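PDB 1LF6: glucoamylase from Thermoanaerobacterium thermosaccharolyticum, which hydrolyses terminal alpha-1,4-linked glucose units one after another from the non-reducing ends of starch-like chains, releasing beta-D-glucose. Local coordinates for residues A[22-28]-A[201-207]. Sequence-based numbering, arbitrary orientation.
Sequences AVNGPGE and IGYYKVN
Tyr203 has CG anti to its carbonyl carbon (chi1 -68°), which turns one ring face to Gly25 CA. Asn207 has chi1 47°, with CG between its backbone N and carbonyl carbon, and this turns the amide to Val23. The contact lies in the N-terminal beta-sandwich domain, away from the catalytic (alpha/alpha) barrel. Here the loop between strands 14-16 and 39-42 covers the end of edge strand 198-203 and the turn after it. Gly25 CA sits 3.4 Å from the Tyr203 ring centroid, a CH-pi contact over one face. A CB on Gly25 would run into this ring. Ala22 CB approaches obliquely, 3.5 Å from Tyr203 CE2. Tyr203 OH accepts from the backbone N of Arg227 and donates to a water, which in turn donates to Ala22 O. With an alanine at Tyr203, Gly25 CA would probably lose the ring face it rests on, and Arg227 N this acceptor.

Asn207 works in both directions. Its ND2 donates to Val23 O at 2.6 Å, close to the amide plane but bent. Its OD1 accepts from Tyr203 N at 2.8 Å, which fixes the rotation of the amide. Val206 and Asn207 both give their backbone N-H to Tyr203 O, closing the turn. Further along, Glu28 N donates to Tyr204 O at 3.0 Å, nearly straight at 171°. Glu28 and Lys205, both exposed, reach out with extended chains. There they form a salt bridge: Lys205 NZ approaches Glu28 OE2 at 3.0 Å, from above the carboxylate plane.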
ATOM      1  N   ALA A  22     -24.288 -24.458 -12.706  1.00 36.64           N
ATOM      2  CA  ALA A  22     -24.118 -23.474 -13.767  1.00 37.07           C
ATOM      3  C   ALA A  22     -23.618 -24.205 -15.014  1.00 37.46           C
ATOM      4  O   ALA A  22     -23.004 -25.270 -14.910  1.00 36.53           O
ATOM      5  CB  ALA A  22     -23.116 -22.409 -13.335  1.00 37.46           C
ATOM      6  N   VAL A  23     -23.875 -23.634 -16.186  1.00 37.08           N
ATOM      7  CA  VAL A  23     -23.464 -24.259 -17.436  1.00 38.21           C
ATOM      8  C   VAL A  23     -22.511 -23.408 -18.269  1.00 38.45           C
ATOM      9  O   VAL A  23     -22.428 -22.193 -18.099  1.00 38.50           O
ATOM     10  CB  VAL A  23     -24.693 -24.592 -18.312  1.00 38.49           C
ATOM     11  CG1 VAL A  23     -25.564 -25.624 -17.618  1.00 40.14           C
ATOM     12  CG2 VAL A  23     -25.492 -23.328 -18.577  1.00 39.58           C
ATOM     13  N   ASN A  24     -21.794 -24.069 -19.174  1.00 38.32           N
ATOM     14  CA  ASN A  24     -20.854 -23.406 -20.075  1.00 38.44           C
ATOM     15  C   ASN A  24     -19.731 -22.658 -19.364  1.00 37.32           C
ATOM     16  O   ASN A  24     -19.441 -21.508 -19.690  1.00 35.40           O
ATOM     17  CB  ASN A  24     -21.604 -22.440 -20.995  1.00 39.83           C
ATOM     18  CG  ASN A  24     -22.721 -23.118 -21.759  1.00 43.22           C
ATOM     19  OD1 ASN A  24     -22.502 -24.122 -22.447  1.00 44.48           O
ATOM     20  ND2 ASN A  24     -23.928 -22.573 -21.652  1.00 45.13           N
ATOM     21  N   GLY A  25     -19.105 -23.315 -18.395  1.00 36.29           N
ATOM     22  CA  GLY A  25     -18.009 -22.695 -17.676  1.00 36.28           C
ATOM     23  C   GLY A  25     -16.739 -22.786 -18.497  1.00 35.93           C
ATOM     24  O   GLY A  25     -16.791 -23.178 -19.661  1.00 36.57           O
ATOM     25  N   PRO A  26     -15.576 -22.436 -17.925  1.00 35.67           N
ATOM     26  CA  PRO A  26     -15.391 -21.962 -16.550  1.00 34.84           C
ATOM     27  C   PRO A  26     -15.530 -20.442 -16.452  1.00 33.54           C
ATOM     28  O   PRO A  26     -15.268 -19.852 -15.409  1.00 33.15           O
ATOM     29  CB  PRO A  26     -13.980 -22.425 -16.234  1.00 34.90           C
ATOM     30  CG  PRO A  26     -13.281 -22.151 -17.531  1.00 33.82           C
ATOM     31  CD  PRO A  26     -14.271 -22.670 -18.572  1.00 35.18           C
ATOM     32  N   GLY A  27     -15.943 -19.819 -17.548  1.00 32.98           N
ATOM     33  CA  GLY A  27     -16.094 -18.380 -17.561  1.00 32.43           C
ATOM     34  C   GLY A  27     -14.841 -17.712 -18.094  1.00 34.00           C
ATOM     35  O   GLY A  27     -13.785 -18.338 -18.198  1.00 31.53           O
ATOM     36  N   GLU A  28     -14.959 -16.431 -18.421  1.00 35.74           N
ATOM     37  CA  GLU A  28     -13.845 -15.660 -18.951  1.00 37.88           C
ATOM     38  C   GLU A  28     -12.916 -15.198 -17.825  1.00 38.99           C
ATOM     39  O   GLU A  28     -13.305 -15.189 -16.658  1.00 38.29           O
ATOM     40  CB  GLU A  28     -14.387 -14.459 -19.719  1.00 40.97           C
ATOM     41  CG  GLU A  28     -13.381 -13.787 -20.621  1.00 45.36           C
ATOM     42  CD  GLU A  28     -14.026 -12.733 -21.491  1.00 47.91           C
ATOM     43  OE1 GLU A  28     -15.028 -13.054 -22.169  1.00 48.08           O
ATOM     44  OE2 GLU A  28     -13.535 -11.585 -21.497  1.00 50.23           O
ATOM     45  N   ILE A 201     -25.137 -18.615  -8.796  1.00 35.75           N
ATOM     46  CA  ILE A 201     -23.690 -18.647  -8.944  1.00 34.59           C
ATOM     47  C   ILE A 201     -23.394 -18.967 -10.404  1.00 34.69           C
ATOM     48  O   ILE A 201     -23.536 -20.113 -10.840  1.00 35.79           O
ATOM     49  CB  ILE A 201     -23.075 -19.726  -8.037  1.00 35.48           C
ATOM     50  CG1 ILE A 201     -23.520 -19.485  -6.591  1.00 34.58           C
ATOM     51  CG2 ILE A 201     -21.554 -19.695  -8.141  1.00 35.81           C
ATOM     52  CD1 ILE A 201     -23.143 -20.586  -5.633  1.00 36.11           C
ATOM     53  N   GLY A 202     -23.001 -17.948 -11.163  1.00 32.59           N
ATOM     54  CA  GLY A 202     -22.718 -18.147 -12.573  1.00 31.98           C
ATOM     55  C   GLY A 202     -21.285 -17.863 -12.983  1.00 31.51           C
ATOM     56  O   GLY A 202     -20.467 -17.434 -12.173  1.00 30.73           O
ATOM     57  N   TYR A 203     -20.989 -18.103 -14.256  1.00 31.61           N
ATOM     58  CA  TYR A 203     -19.655 -17.886 -14.798  1.00 31.25           C
ATOM     59  C   TYR A 203     -19.489 -16.487 -15.368  1.00 31.83           C
ATOM     60  O   TYR A 203     -20.352 -15.997 -16.099  1.00 31.69           O
ATOM     61  CB  TYR A 203     -19.364 -18.937 -15.868  1.00 29.08           C
ATOM     62  CG  TYR A 203     -19.236 -20.318 -15.283  1.00 30.23           C
ATOM     63  CD1 TYR A 203     -18.186 -20.628 -14.419  1.00 27.67           C
ATOM     64  CD2 TYR A 203     -20.179 -21.309 -15.559  1.00 27.57           C
ATOM     65  CE1 TYR A 203     -18.078 -21.884 -13.842  1.00 28.80           C
ATOM     66  CE2 TYR A 203     -20.078 -22.573 -14.983  1.00 28.95           C
ATOM     67  CZ  TYR A 203     -19.026 -22.852 -14.126  1.00 28.06           C
ATOM     68  OH  TYR A 203     -18.920 -24.087 -13.536  1.00 29.02           O
ATOM     69  N   TYR A 204     -18.370 -15.852 -15.027  1.00 33.15           N
ATOM     70  CA  TYR A 204     -18.067 -14.492 -15.467  1.00 33.85           C
ATOM     71  C   TYR A 204     -18.195 -14.292 -16.976  1.00 35.31           C
ATOM     72  O   TYR A 204     -17.563 -14.996 -17.765  1.00 34.82           O
ATOM     73  CB  TYR A 204     -16.657 -14.100 -15.003  1.00 34.23           C
ATOM     74  CG  TYR A 204     -16.256 -12.684 -15.355  1.00 34.67           C
ATOM     75  CD1 TYR A 204     -17.091 -11.609 -15.060  1.00 35.19           C
ATOM     76  CD2 TYR A 204     -15.037 -12.418 -15.979  1.00 36.36           C
ATOM     77  CE1 TYR A 204     -16.727 -10.302 -15.376  1.00 36.17           C
ATOM     78  CE2 TYR A 204     -14.660 -11.114 -16.301  1.00 36.36           C
ATOM     79  CZ  TYR A 204     -15.513 -10.061 -15.996  1.00 37.34           C
ATOM     80  OH  TYR A 204     -15.153  -8.771 -16.311  1.00 35.41           O
ATOM     81  N   LYS A 205     -19.014 -13.314 -17.358  1.00 37.14           N
ATOM     82  CA  LYS A 205     -19.266 -12.971 -18.756  1.00 38.65           C
ATOM     83  C   LYS A 205     -19.978 -14.060 -19.555  1.00 39.20           C
ATOM     84  O   LYS A 205     -20.025 -14.007 -20.785  1.00 39.62           O
ATOM     85  CB  LYS A 205     -17.961 -12.585 -19.460  1.00 39.92           C
ATOM     86  CG  LYS A 205     -17.433 -11.221 -19.051  1.00 42.80           C
ATOM     87  CD  LYS A 205     -16.181 -10.841 -19.825  1.00 45.66           C
ATOM     88  CE  LYS A 205     -15.694  -9.454 -19.432  1.00 46.83           C
ATOM     89  NZ  LYS A 205     -14.439  -9.070 -20.138  1.00 48.47           N
ATOM     90  N   VAL A 206     -20.537 -15.042 -18.856  1.00 39.29           N
ATOM     91  CA  VAL A 206     -21.259 -16.127 -19.512  1.00 40.18           C
ATOM     92  C   VAL A 206     -22.711 -16.116 -19.047  1.00 40.51           C
ATOM     93  O   VAL A 206     -23.613 -15.769 -19.808  1.00 40.29           O
ATOM     94  CB  VAL A 206     -20.635 -17.499 -19.184  1.00 40.30           C
ATOM     95  CG1 VAL A 206     -21.377 -18.597 -19.931  1.00 40.37           C
ATOM     96  CG2 VAL A 206     -19.163 -17.503 -19.564  1.00 39.64           C
ATOM     97  N   ASN A 207     -22.927 -16.496 -17.793  1.00 40.70           N
ATOM     98  CA  ASN A 207     -24.267 -16.509 -17.218  1.00 40.54           C
ATOM     99  C   ASN A 207     -24.257 -15.989 -15.785  1.00 40.50           C
ATOM    100  O   ASN A 207     -25.021 -16.453 -14.938  1.00 40.46           O
ATOM    101  CB  ASN A 207     -24.861 -17.920 -17.260  1.00 40.35           C
ATOM    102  CG  ASN A 207     -23.891 -18.979 -16.776  1.00 41.58           C
ATOM    103  OD1 ASN A 207     -23.241 -18.820 -15.741  1.00 40.26           O
ATOM    104  ND2 ASN A 207     -23.799 -20.074 -17.519  1.00 41.23           N
TER
HETATM  105  O   HOH W   1     -21.220 -25.745 -12.559  1.00 35.24           O